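Local coordinates for SspB protein (Streptomyces clavuligerus, PDB 6JUF) that probably acts as a metal-dependent DNase in a bacterial defence system that senses DNA phosphorothioation and blocks phage, at residues L239-S253 with Q297-A310. Numbering follows the deposited sequence.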
loop_
_atom_site.group_PDB
_atom_site.type_symbol
_atom_site.label_atom_id
_atom_site.label_comp_id
_atom_site.label_asym_id
_atom_site.label_seq_id
_atom_site.Cartn_x
_atom_site.Cartn_y
_atom_site.Cartn_z
ATOM N N LEU B 239 22.279 -1.308 -15.617
ATOM C CA LEU B 239 23.611 -0.786 -15.285
ATOM C C LEU B 239 24.120 -1.314 -13.953
ATOM O O LEU B 239 25.309 -1.666 -13.825
ATOM C CB LEU B 239 23.576 0.735 -15.316
ATOM C CG LEU B 239 23.468 1.369 -16.705
ATOM C CD1 LEU B 239 22.898 2.813 -16.547
ATOM C CD2 LEU B 239 24.783 1.365 -17.481
ATOM N N ASP B 240 23.184 -1.422 -12.975
ATOM C CA ASP B 240 23.551 -1.972 -11.669
ATOM C C ASP B 240 23.984 -3.442 -11.824
ATOM O O ASP B 240 24.939 -3.895 -11.202
ATOM C CB ASP B 240 22.350 -1.855 -10.754
ATOM C CG ASP B 240 22.636 -2.246 -9.311
ATOM O OD1 ASP B 240 23.616 -1.748 -8.726
ATOM O OD2 ASP B 240 21.852 -3.066 -8.775
ATOM N N TYR B 241 23.249 -4.167 -12.712
ATOM C CA TYR B 241 23.598 -5.567 -12.993
ATOM C C TYR B 241 25.017 -5.664 -13.580
ATOM O O TYR B 241 25.849 -6.459 -13.138
ATOM C CB TYR B 241 22.554 -6.229 -13.898
ATOM C CG TYR B 241 22.851 -7.688 -14.084
ATOM C CD1 TYR B 241 22.484 -8.618 -13.065
ATOM C CD2 TYR B 241 23.522 -8.165 -15.203
ATOM C CE1 TYR B 241 22.800 -9.964 -13.241
ATOM C CE2 TYR B 241 23.849 -9.507 -15.346
ATOM C CZ TYR B 241 23.471 -10.394 -14.360
ATOM O OH TYR B 241 23.780 -11.711 -14.466
ATOM N N ALA B 242 25.292 -4.830 -14.594
ATOM C CA ALA B 242 26.603 -4.789 -15.207
ATOM C C ALA B 242 27.706 -4.500 -14.182
ATOM O O ALA B 242 28.794 -5.070 -14.229
ATOM C CB ALA B 242 26.599 -3.769 -16.337
ATOM N N ALA B 243 27.396 -3.584 -13.257
ATOM C CA ALA B 243 28.302 -3.153 -12.202
ATOM C C ALA B 243 28.774 -4.268 -11.248
ATOM O O ALA B 243 29.760 -4.111 -10.581
ATOM C CB ALA B 243 27.700 -2.000 -11.422
ATOM N N ARG B 244 28.024 -5.362 -11.199
ATOM C CA ARG B 244 28.411 -6.494 -10.398
ATOM C C ARG B 244 29.768 -7.027 -10.845
ATOM O O ARG B 244 30.480 -7.556 -10.029
ATOM C CB ARG B 244 27.367 -7.610 -10.542
ATOM C CG ARG B 244 26.030 -7.217 -9.973
ATOM C CD ARG B 244 25.065 -8.395 -10.164
ATOM N NE ARG B 244 23.694 -8.060 -9.700
ATOM C CZ ARG B 244 22.745 -8.944 -9.427
ATOM N NH1 ARG B 244 22.912 -10.278 -9.619
ATOM N NH2 ARG B 244 21.556 -8.480 -8.967
ATOM N N THR B 245 30.116 -6.864 -12.122
ATOM C CA THR B 245 31.329 -7.507 -12.646
ATOM C C THR B 245 32.298 -6.484 -13.251
ATOM O O THR B 245 33.428 -6.810 -13.592
ATOM C CB THR B 245 31.018 -8.620 -13.664
ATOM O OG1 THR B 245 30.238 -8.077 -14.731
ATOM C CG2 THR B 245 30.256 -9.756 -13.022
ATOM N N THR B 246 31.877 -5.232 -13.397
ATOM C CA THR B 246 32.866 -4.246 -13.866
ATOM C C THR B 246 32.703 -2.859 -13.297
ATOM O O THR B 246 31.590 -2.411 -13.031
ATOM C CB THR B 246 32.993 -4.188 -15.401
ATOM O OG1 THR B 246 34.066 -3.292 -15.750
ATOM C CG2 THR B 246 31.731 -3.744 -16.077
ATOM N N ARG B 247 33.827 -2.176 -13.154
ATOM C CA ARG B 247 33.904 -0.877 -12.507
ATOM C C ARG B 247 34.250 0.187 -13.566
ATOM O O ARG B 247 34.401 1.397 -13.275
ATOM C CB ARG B 247 35.013 -0.957 -11.436
ATOM C CG ARG B 247 34.957 0.112 -10.369
ATOM C CD ARG B 247 36.168 0.071 -9.439
ATOM N NE ARG B 247 36.465 -1.285 -8.964
ATOM C CZ ARG B 247 35.899 -1.877 -7.903
ATOM N NH1 ARG B 247 34.984 -1.246 -7.170
ATOM N NH2 ARG B 247 36.256 -3.114 -7.572
ATOM N N ASN B 248 34.380 -0.265 -14.795
ATOM C CA ASN B 248 34.958 0.540 -15.863
ATOM C C ASN B 248 34.035 0.629 -17.060
ATOM O O ASN B 248 32.984 -0.048 -17.097
ATOM C CB ASN B 248 36.280 -0.088 -16.326
ATOM C CG ASN B 248 37.338 -0.137 -15.224
ATOM O OD1 ASN B 248 37.618 0.872 -14.563
ATOM N ND2 ASN B 248 37.939 -1.319 -15.030
ATOM N N ALA B 249 34.427 1.403 -18.071
ATOM C CA ALA B 249 33.723 1.418 -19.350
ATOM C C ALA B 249 33.586 -0.007 -19.827
ATOM O O ALA B 249 34.491 -0.824 -19.629
ATOM C CB ALA B 249 34.492 2.214 -20.390
ATOM N N GLY B 250 32.457 -0.304 -20.440
ATOM C CA GLY B 250 32.222 -1.664 -20.933
ATOM C C GLY B 250 30.892 -1.790 -21.652
ATOM O O GLY B 250 30.368 -0.829 -22.229
ATOM N N SER B 251 30.377 -3.012 -21.668
ATOM C CA SER B 251 29.124 -3.302 -22.347
ATOM C C SER B 251 28.541 -4.583 -21.789
ATOM O O SER B 251 29.245 -5.381 -21.156
ATOM C CB SER B 251 29.331 -3.431 -23.860
ATOM O OG SER B 251 30.120 -4.583 -24.140
ATOM N N ILE B 252 27.256 -4.765 -22.027
ATOM C CA ILE B 252 26.559 -6.009 -21.700
ATOM C C ILE B 252 25.442 -6.220 -22.724
ATOM O O ILE B 252 24.759 -5.281 -23.112
ATOM C CB ILE B 252 25.943 -5.963 -20.257
ATOM C CG1 ILE B 252 25.193 -7.263 -19.940
ATOM C CG2 ILE B 252 25.051 -4.756 -20.087
ATOM C CD1 ILE B 252 24.990 -7.483 -18.431
ATOM N N SER B 253 25.298 -7.457 -23.183
ATOM C CA SER B 253 24.412 -7.714 -24.295
ATOM C C SER B 253 22.966 -7.675 -23.840
ATOM O O SER B 253 22.673 -7.949 -22.657
ATOM C CB SER B 253 24.741 -9.101 -24.873
ATOM O OG SER B 253 24.408 -10.131 -23.942
ATOM N N GLN B 297 24.194 -8.828 -32.636
ATOM C CA GLN B 297 23.419 -8.815 -31.410
ATOM C C GLN B 297 23.608 -7.439 -30.787
ATOM O O GLN B 297 24.647 -6.839 -30.995
ATOM C CB GLN B 297 23.922 -9.908 -30.476
ATOM C CG GLN B 297 25.369 -9.732 -30.068
ATOM C CD GLN B 297 25.631 -10.141 -28.627
ATOM O OE1 GLN B 297 24.690 -10.342 -27.833
ATOM N NE2 GLN B 297 26.914 -10.250 -28.267
ATOM N N ARG B 298 22.609 -6.920 -30.071
ATOM C CA ARG B 298 22.725 -5.596 -29.511
ATOM C C ARG B 298 23.281 -5.663 -28.111
ATOM O O ARG B 298 22.997 -6.582 -27.361
ATOM C CB ARG B 298 21.357 -4.876 -29.478
ATOM C CG ARG B 298 20.855 -4.489 -30.855
ATOM C CD ARG B 298 20.403 -3.037 -30.959
ATOM N NE ARG B 298 19.054 -2.887 -30.454
ATOM C CZ ARG B 298 18.378 -1.738 -30.322
ATOM N NH1 ARG B 298 18.899 -0.544 -30.650
ATOM N NH2 ARG B 298 17.154 -1.786 -29.828
ATOM N N SER B 299 24.032 -4.640 -27.763
ATOM C CA SER B 299 24.537 -4.447 -26.429
ATOM C C SER B 299 24.292 -3.026 -25.963
ATOM O O SER B 299 24.229 -2.044 -26.768
ATOM C CB SER B 299 26.034 -4.726 -26.331
ATOM O OG SER B 299 26.286 -6.101 -26.592
ATOM N N LEU B 300 24.186 -2.918 -24.646
ATOM C CA LEU B 300 24.278 -1.612 -23.982
ATOM C C LEU B 300 25.735 -1.297 -23.674
ATOM O O LEU B 300 26.451 -2.107 -23.049
ATOM C CB LEU B 300 23.474 -1.651 -22.687
ATOM C CG LEU B 300 23.633 -0.501 -21.666
ATOM C CD1 LEU B 300 23.025 0.781 -22.228
ATOM C CD2 LEU B 300 22.970 -0.904 -20.332
ATOM N N THR B 301 26.213 -0.138 -24.149
ATOM C CA THR B 301 27.557 0.286 -23.856
ATOM C C THR B 301 27.546 1.454 -22.881
ATOM O O THR B 301 26.596 2.273 -22.879
ATOM C CB THR B 301 28.332 0.643 -25.125
ATOM O OG1 THR B 301 27.813 1.858 -25.694
ATOM C CG2 THR B 301 28.273 -0.552 -26.104
ATOM N N PHE B 302 28.602 1.549 -22.087
ATOM C CA PHE B 302 28.781 2.668 -21.169
ATOM C C PHE B 302 30.258 3.124 -21.159
ATOM O O PHE B 302 31.157 2.264 -21.094
ATOM C CB PHE B 302 28.284 2.291 -19.719
ATOM C CG PHE B 302 28.547 0.820 -19.340
ATOM C CD1 PHE B 302 27.598 -0.171 -19.686
ATOM C CD2 PHE B 302 29.720 0.429 -18.682
ATOM C CE1 PHE B 302 27.863 -1.502 -19.384
ATOM C CE2 PHE B 302 29.945 -0.924 -18.387
ATOM C CZ PHE B 302 29.012 -1.873 -18.734
ATOM N N THR B 303 30.487 4.446 -21.263
ATOM C CA THR B 303 31.864 4.987 -21.498
ATOM C C THR B 303 32.572 5.206 -20.164
ATOM O O THR B 303 33.733 5.653 -20.124
ATOM C CB THR B 303 31.811 6.326 -22.243
ATOM O OG1 THR B 303 30.981 7.267 -21.505
ATOM C CG2 THR B 303 31.303 6.165 -23.670
ATOM N N SER B 304 31.864 4.916 -19.059
ATOM C CA SER B 304 32.488 4.962 -17.742
ATOM C C SER B 304 31.811 3.970 -16.842
ATOM O O SER B 304 30.925 3.237 -17.301
ATOM C CB SER B 304 32.495 6.391 -17.133
ATOM O OG SER B 304 31.176 6.858 -16.840
ATOM N N GLY B 305 32.263 3.865 -15.597
ATOM C CA GLY B 305 31.816 2.815 -14.672
ATOM C C GLY B 305 30.301 2.767 -14.588
ATOM O O GLY B 305 29.651 3.793 -14.362
ATOM N N PRO B 306 29.720 1.585 -14.691
ATOM C CA PRO B 306 28.255 1.537 -14.749
ATOM C C PRO B 306 27.530 1.800 -13.427
ATOM O O PRO B 306 26.332 2.199 -13.454
ATOM C CB PRO B 306 27.956 0.128 -15.248
ATOM C CG PRO B 306 29.173 -0.662 -14.842
ATOM C CD PRO B 306 30.327 0.301 -15.046
ATOM N N PHE B 307 28.151 1.542 -12.300
ATOM C CA PHE B 307 27.489 1.820 -11.046
ATOM C C PHE B 307 27.147 3.292 -10.886
ATOM O O PHE B 307 26.001 3.618 -10.483
ATOM C CB PHE B 307 28.336 1.342 -9.872
ATOM C CG PHE B 307 27.629 1.426 -8.557
ATOM C CD1 PHE B 307 26.844 0.354 -8.150
ATOM C CD2 PHE B 307 27.726 2.567 -7.759
ATOM C CE1 PHE B 307 26.177 0.383 -6.919
ATOM C CE2 PHE B 307 27.105 2.631 -6.510
ATOM C CZ PHE B 307 26.309 1.532 -6.092
ATOM N N ASP B 308 28.095 4.204 -11.179
ATOM C CA ASP B 308 27.815 5.627 -10.990
ATOM C C ASP B 308 26.770 6.056 -11.997
ATOM O O ASP B 308 25.920 6.963 -11.700
ATOM C CB ASP B 308 29.098 6.498 -11.130
ATOM C CG ASP B 308 30.048 6.332 -9.947
ATOM O OD1 ASP B 308 29.632 5.837 -8.873
ATOM O OD2 ASP B 308 31.232 6.696 -10.075
ATOM N N LEU B 309 26.832 5.495 -13.198
ATOM C CA LEU B 309 25.847 5.879 -14.224
ATOM C C LEU B 309 24.460 5.375 -13.820
ATOM O O LEU B 309 23.471 6.051 -14.026
ATOM C CB LEU B 309 26.224 5.385 -15.634
ATOM C CG LEU B 309 27.542 6.029 -16.149
ATOM C CD1 LEU B 309 27.953 5.249 -17.401
ATOM C CD2 LEU B 309 27.192 7.485 -16.447
ATOM N N ALA B 310 24.394 4.182 -13.247
ATOM C CA ALA B 310 23.148 3.647 -12.801
ATOM C C ALA B 310 22.499 4.617 -11.815
ATOM O O ALA B 310 21.288 4.843 -11.899
ATOM C CB ALA B 310 23.364 2.283 -12.116
HETATM O O HOH W 1 30.840 0.694 -11.603
HETATM O O HOH W 2 28.326 -6.826 -24.759
HETATM O O HOH W 3 25.051 -12.382 -25.166
#
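Gly250 and Phe302, with Ile252 and Leu300, join strands 250-253 and 298-302 in an antiparallel ladder, and at one end of it the flanking helices 231-243 and 306-317 pack against each other; the order of helices and strands is consistent with a winged-helix domain at the periphery of the chain. Each of the two hydrogen-bonded pairs exchanges a reciprocal couple of backbone bonds, such as Gly250 N to Phe302 O at 3.0 Å and Leu300 N to Ile252 O at 2.9 Å. Phe302 folds back over its partner strand because its CG sits between the backbone N and the carbonyl carbon, chi1 35°. Gly250 suits this spot: without a side chain it lets the ring lie on its backbone, Gly250 O standing 3.6 Å above the ring centre. Pro306 CB covers the opposite face, offset toward the rim; proline, lacking a backbone N-H, suits the first turn of helix 306-317, where that group has no helical partner. Asn248 O meets the ring edge in plane, 3.4 Å from Phe302 CE2. Leu239 and Phe302 slide past each other in opposite directions, Leu239 CD2 coming to 3.9 Å from Phe302 CD1 and also touching Leu300. The small methyl groups of Ala310 and Ala243, meeting Leu239 CB and Phe307 CB, allow the nearly antiparallel helix segments, 157° apart, to approach to 7.8 Å. Gly305, at the N-cap position, brings its CA close to Arg247 O, an approach suited to a residue with no side chain. Ile252, Leu300 and Phe302 share the sheet face toward helix 231-243; on the opposite, more polar face, Ser251 and Ser299 hydroxyls share a water. Ser253 OG caps the following helix through Arg256 N. Asp240 OD1 forms a salt bridge with Arg121, and OD2 a hydrogen bond with Trp115. Strand 298-302 is the middle of three, bordered on its other side by strand 289-293, while Leu300 also packs on Leu279 of helix 272-285.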